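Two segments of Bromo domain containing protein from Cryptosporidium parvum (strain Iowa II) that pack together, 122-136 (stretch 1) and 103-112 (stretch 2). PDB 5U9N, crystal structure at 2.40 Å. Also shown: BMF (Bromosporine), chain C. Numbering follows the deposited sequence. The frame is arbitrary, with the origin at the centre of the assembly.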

# COMPACT_ATOMS: atom_id res chain seq x y z
N TRP A 122 -10.38 14.64 1.45
CA TRP A 122 -10.03 13.72 2.54
C TRP A 122 -9.46 12.37 2.02
O TRP A 122 -8.71 11.72 2.74
CB TRP A 122 -11.23 13.47 3.45
CG TRP A 122 -12.39 12.79 2.78
CD1 TRP A 122 -13.42 13.40 2.13
CD2 TRP A 122 -12.65 11.39 2.72
NE1 TRP A 122 -14.27 12.46 1.62
CE2 TRP A 122 -13.81 11.21 1.96
CE3 TRP A 122 -11.96 10.25 3.17
CZ2 TRP A 122 -14.36 9.94 1.70
CZ3 TRP A 122 -12.48 9.00 2.91
CH2 TRP A 122 -13.68 8.85 2.20
N ILE A 123 -9.77 11.98 0.75
CA ILE A 123 -9.22 10.75 0.16
C ILE A 123 -7.74 10.93 -0.06
O ILE A 123 -6.95 10.14 0.44
CB ILE A 123 -9.97 10.37 -1.16
CG1 ILE A 123 -11.42 10.02 -0.86
CG2 ILE A 123 -9.27 9.22 -1.86
CD1 ILE A 123 -12.24 9.80 -2.02
N TYR A 124 -7.35 12.01 -0.76
CA TYR A 124 -5.94 12.36 -0.99
C TYR A 124 -5.18 12.51 0.33
O TYR A 124 -4.06 12.04 0.45
CB TYR A 124 -5.88 13.69 -1.79
CG TYR A 124 -4.49 14.24 -2.05
CD1 TYR A 124 -3.78 14.90 -1.05
CD2 TYR A 124 -3.97 14.28 -3.34
CE1 TYR A 124 -2.52 15.43 -1.29
CE2 TYR A 124 -2.71 14.83 -3.60
CZ TYR A 124 -2.01 15.44 -2.58
OH TYR A 124 -0.81 16.07 -2.83
N ASP A 125 -5.77 13.24 1.29
CA ASP A 125 -5.14 13.49 2.60
C ASP A 125 -4.94 12.21 3.39
O ASP A 125 -4.01 12.13 4.17
CB ASP A 125 -5.99 14.46 3.45
CG ASP A 125 -6.12 15.88 2.89
OD1 ASP A 125 -5.33 16.23 1.99
OD2 ASP A 125 -6.98 16.65 3.39
N SER A 126 -5.84 11.23 3.23
CA SER A 126 -5.71 9.93 3.92
C SER A 126 -4.50 9.16 3.37
O SER A 126 -3.77 8.56 4.15
CB SER A 126 -6.98 9.10 3.77
OG SER A 126 -8.06 9.71 4.45
N ALA A 127 -4.30 9.18 2.02
CA ALA A 127 -3.14 8.55 1.35
C ALA A 127 -1.86 9.20 1.81
O ALA A 127 -0.86 8.50 2.03
CB ALA A 127 -3.25 8.71 -0.16
N LYS A 128 -1.87 10.54 1.91
CA LYS A 128 -0.71 11.31 2.34
C LYS A 128 -0.28 10.94 3.78
O LYS A 128 0.91 10.88 4.05
CB LYS A 128 -1.01 12.81 2.25
CG LYS A 128 0.18 13.73 2.47
CD LYS A 128 1.26 13.58 1.36
CE LYS A 128 2.45 14.50 1.55
NZ LYS A 128 2.07 15.94 1.53
N GLN A 129 -1.23 10.69 4.68
CA GLN A 129 -0.91 10.40 6.09
C GLN A 129 -0.48 8.96 6.27
O GLN A 129 0.32 8.68 7.16
CB GLN A 129 -2.11 10.69 7.01
CG GLN A 129 -2.40 12.18 7.17
CD GLN A 129 -3.81 12.43 7.66
OE1 GLN A 129 -4.41 11.60 8.36
NE2 GLN A 129 -4.37 13.59 7.31
N SER A 130 -1.00 8.03 5.48
CA SER A 130 -0.55 6.64 5.55
C SER A 130 0.85 6.51 4.95
O SER A 130 1.63 5.71 5.44
CB SER A 130 -1.53 5.70 4.85
OG SER A 130 -2.64 5.46 5.70
N LEU A 131 1.17 7.31 3.92
CA LEU A 131 2.52 7.36 3.36
C LEU A 131 3.49 7.91 4.41
O LEU A 131 4.61 7.43 4.52
CB LEU A 131 2.54 8.25 2.11
CG LEU A 131 3.95 8.57 1.55
CD1 LEU A 131 4.61 7.32 1.03
CD2 LEU A 131 3.87 9.59 0.46
N ASN A 132 3.07 8.94 5.15
CA ASN A 132 3.89 9.52 6.20
C ASN A 132 4.08 8.51 7.34
O ASN A 132 5.19 8.35 7.82
CB ASN A 132 3.25 10.81 6.72
CG ASN A 132 3.31 11.96 5.73
OD1 ASN A 132 3.67 11.80 4.55
ND2 ASN A 132 2.91 13.14 6.19
N LYS A 133 3.01 7.81 7.73
CA LYS A 133 3.10 6.75 8.74
C LYS A 133 4.00 5.61 8.22
O LYS A 133 4.79 5.09 8.99
CB LYS A 133 1.70 6.20 9.08
CG LYS A 133 1.69 5.08 10.16
CD LYS A 133 2.07 5.61 11.55
CE LYS A 133 1.94 4.52 12.60
NZ LYS A 133 2.23 5.02 13.98
N PHE A 134 3.87 5.23 6.94
CA PHE A 134 4.71 4.17 6.38
C PHE A 134 6.19 4.55 6.45
O PHE A 134 7.02 3.71 6.83
CB PHE A 134 4.33 3.85 4.93
CG PHE A 134 5.18 2.73 4.33
CD1 PHE A 134 5.27 1.50 4.96
CD2 PHE A 134 6.02 2.97 3.25
CE1 PHE A 134 6.13 0.51 4.49
CE2 PHE A 134 6.85 1.97 2.75
CZ PHE A 134 6.90 0.74 3.37
N ASN A 135 6.54 5.78 6.05
CA ASN A 135 7.93 6.23 6.07
C ASN A 135 8.52 6.18 7.44
O ASN A 135 9.68 5.82 7.58
CB ASN A 135 8.07 7.65 5.52
CG ASN A 135 7.96 7.72 4.02
OD1 ASN A 135 8.49 6.88 3.30
ND2 ASN A 135 7.40 8.80 3.51
N ASN A 136 7.75 6.55 8.45
CA ASN A 136 8.23 6.54 9.82
C ASN A 136 8.46 5.10 10.34
O ASN A 136 9.43 4.87 11.05
CB ASN A 136 7.27 7.29 10.74
CG ASN A 136 7.55 8.78 10.75
OD1 ASN A 136 8.38 9.27 11.52
ND2 ASN A 136 6.97 9.51 9.80
C10 BMF C . -12.86 3.85 -2.22
N12 BMF C . -10.70 4.34 -3.01
C15 BMF C . -11.58 6.69 -4.43
C17 BMF C . -13.18 8.32 -5.47
C20 BMF C . -14.80 11.08 -5.66
C22 BMF C . -12.41 5.90 -3.69
C26 BMF C . -7.75 3.87 -3.33
C28 BMF C . -15.00 3.39 -1.22
C01 BMF C . -15.46 1.31 0.14
C02 BMF C . -14.54 2.18 -0.69
C03 BMF C . -13.21 1.83 -0.94
N04 BMF C . -12.66 0.63 -0.40
S05 BMF C . -12.40 -0.75 -1.23
C06 BMF C . -11.57 -0.30 -2.71
O07 BMF C . -11.52 -1.55 -0.44
O08 BMF C . -13.69 -1.27 -1.57
C09 BMF C . -12.38 2.66 -1.69
C11 BMF C . -11.96 4.72 -3.00
N13 BMF C . -9.87 5.15 -3.76
C14 BMF C . -10.21 6.28 -4.47
N16 BMF C . -11.91 7.86 -5.16
O18 BMF C . -13.08 9.46 -6.19
C19 BMF C . -14.34 10.06 -6.67
O21 BMF C . -14.22 7.80 -5.13
N23 BMF C . -9.13 6.72 -5.11
N24 BMF C . -8.08 5.86 -4.79
C25 BMF C . -8.53 4.95 -3.97
C27 BMF C . -14.19 4.21 -1.97
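Stretch 2 (103-112) VKLIFSNCMI

Both stretches are helical throughout, with phi and psi near -65° and -40° and backbone hydrogen bonds running mainly from each N to the O four residues earlier, as in Leu131 N to Ala127 O (3.0 Å) and Met111 N to Phe107 O (3.0 Å). Stretch 2 lies antiparallel on stretch 1: the N-to-C directions differ by 155°, the signed crossing angle is -155°, and the axes approach to 8.6 Å. The CA of Tyr124 lies 5.1 Å from the CA of Met111, and the CA of Ala127 lies 4.9 Å from the CA of Phe107, whereas the CA atoms of Phe134 and Val103 are 8.3 Å apart. The helices thus lie close around Ala127 and spread toward Phe134.

Ala127 suits the close region because its single methyl points toward stretch 2 without demanding room. Ala127 CB is 3.6 Å from Cys110 SG and 3.8 Å from Met111 CG. Cys110, itself small, also meets Ile123, whose CG2 lies 3.6 Å from Cys110 SG. This pair borders the bromosporine site: Ile123 CD1 comes within 3.7 Å of N16 of the ligand, and Cys110 SG within 3.8 Å of its N24.

Two side chains of stretch 2 act as knobs. Phe107 sits among Ala127, Ser130, Leu131 and Phe134, its flat ring lying against the backbone of stretch 1, with Leu131 N and Ser130 C over one face. Ser130 points toward stretch 2, and its CB lies 3.4 Å from Phe107 CE1; Leu131 CB lies 3.7 Å from Phe107 CD2. Met111, long and flexible, sits among Tyr124, Ala127, Lys128 and Leu131. Met111 CG lies over a face of the Tyr124 ring, 4.0 Å from the centroid, and Met111 SD is 4.4 Å from the same centroid, combining CH-pi and sulfur-aromatic contacts. Beyond the sulfur, Met111 CE reaches Leu131 CD2 at 3.7 Å, while Lys128 contributes the aliphatic part of its chain, with CD 3.7 Å from Met111 SD.

Where the axes diverge, Phe134 points toward stretch 2 and bridges the wider gap. Val103 CG1 stands almost squarely over the Phe134 ring, 3.8 Å from the centroid and 7° off the normal. Lys104 lays its methylenes along the border, CG 3.9 Å from Leu131 CD1, and its end comes nearer to stretch 1, with Lys104 CE 3.3 Å from Asn135 OD1. With no clear hydrogen bond between the stretches, apolar packing dominates the contact, which buries 666 Å² in all.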

# COMPACT_ATOMS: atom_id res chain seq x y z
N VAL A 103 3.90 -0.66 -1.73
CA VAL A 103 3.14 0.08 -0.72
C VAL A 103 3.04 1.56 -1.12
O VAL A 103 1.95 2.13 -1.05
CB VAL A 103 3.75 -0.08 0.69
CG1 VAL A 103 3.13 0.92 1.66
CG2 VAL A 103 3.56 -1.51 1.20
N LYS A 104 4.15 2.18 -1.55
CA LYS A 104 4.15 3.58 -1.93
C LYS A 104 3.35 3.82 -3.21
O LYS A 104 2.77 4.89 -3.37
CB LYS A 104 5.55 4.10 -2.09
CG LYS A 104 6.26 4.23 -0.77
CD LYS A 104 7.62 4.85 -0.96
CE LYS A 104 8.18 5.41 0.31
NZ LYS A 104 9.59 5.92 0.12
N LEU A 105 3.28 2.81 -4.09
CA LEU A 105 2.46 2.86 -5.32
C LEU A 105 0.96 3.08 -4.98
O LEU A 105 0.27 3.77 -5.71
CB LEU A 105 2.65 1.54 -6.11
CG LEU A 105 1.83 1.36 -7.37
CD1 LEU A 105 2.24 2.35 -8.44
CD2 LEU A 105 1.98 -0.03 -7.89
N ILE A 106 0.48 2.46 -3.90
CA ILE A 106 -0.89 2.58 -3.40
C ILE A 106 -1.20 4.05 -3.09
O ILE A 106 -2.25 4.54 -3.44
CB ILE A 106 -1.08 1.70 -2.12
CG1 ILE A 106 -1.03 0.21 -2.47
CG2 ILE A 106 -2.42 2.01 -1.39
CD1 ILE A 106 -0.99 -0.72 -1.25
N PHE A 107 -0.31 4.71 -2.37
CA PHE A 107 -0.52 6.10 -1.95
C PHE A 107 -0.30 7.11 -3.09
O PHE A 107 -1.02 8.10 -3.12
CB PHE A 107 0.38 6.44 -0.75
CG PHE A 107 0.20 5.48 0.42
CD1 PHE A 107 -1.07 5.05 0.80
CD2 PHE A 107 1.30 4.95 1.08
CE1 PHE A 107 -1.23 4.13 1.83
CE2 PHE A 107 1.13 4.00 2.09
CZ PHE A 107 -0.13 3.57 2.44
N SER A 108 0.63 6.86 -4.05
CA SER A 108 0.84 7.79 -5.16
C SER A 108 -0.26 7.68 -6.18
O SER A 108 -0.59 8.68 -6.82
CB SER A 108 2.20 7.55 -5.82
OG SER A 108 2.32 6.26 -6.40
N ASN A 109 -0.84 6.48 -6.37
CA ASN A 109 -1.97 6.33 -7.30
C ASN A 109 -3.17 7.10 -6.76
O ASN A 109 -3.85 7.81 -7.51
CB ASN A 109 -2.34 4.85 -7.48
CG ASN A 109 -1.33 4.05 -8.26
OD1 ASN A 109 -0.43 4.59 -8.90
ND2 ASN A 109 -1.47 2.73 -8.23
N CYS A 110 -3.40 7.00 -5.47
CA CYS A 110 -4.49 7.70 -4.81
C CYS A 110 -4.27 9.21 -4.88
O CYS A 110 -5.22 9.95 -5.09
CB CYS A 110 -4.63 7.22 -3.37
SG CYS A 110 -5.95 8.03 -2.46
N MET A 111 -3.05 9.66 -4.73
CA MET A 111 -2.75 11.09 -4.77
C MET A 111 -2.70 11.63 -6.21
O MET A 111 -2.89 12.82 -6.39
CB MET A 111 -1.44 11.38 -4.02
CG MET A 111 -1.59 11.20 -2.50
SD MET A 111 -0.19 11.79 -1.56
CE MET A 111 0.90 10.38 -1.66
N ILE A 112 -2.53 10.77 -7.23
CA ILE A 112 -2.62 11.21 -8.65
C ILE A 112 -4.10 11.27 -9.08
O ILE A 112 -4.48 12.17 -9.84
CB ILE A 112 -1.80 10.28 -9.59
CG1 ILE A 112 -0.31 10.49 -9.35
CG2 ILE A 112 -2.13 10.51 -11.10
CD1 ILE A 112 0.51 9.42 -9.76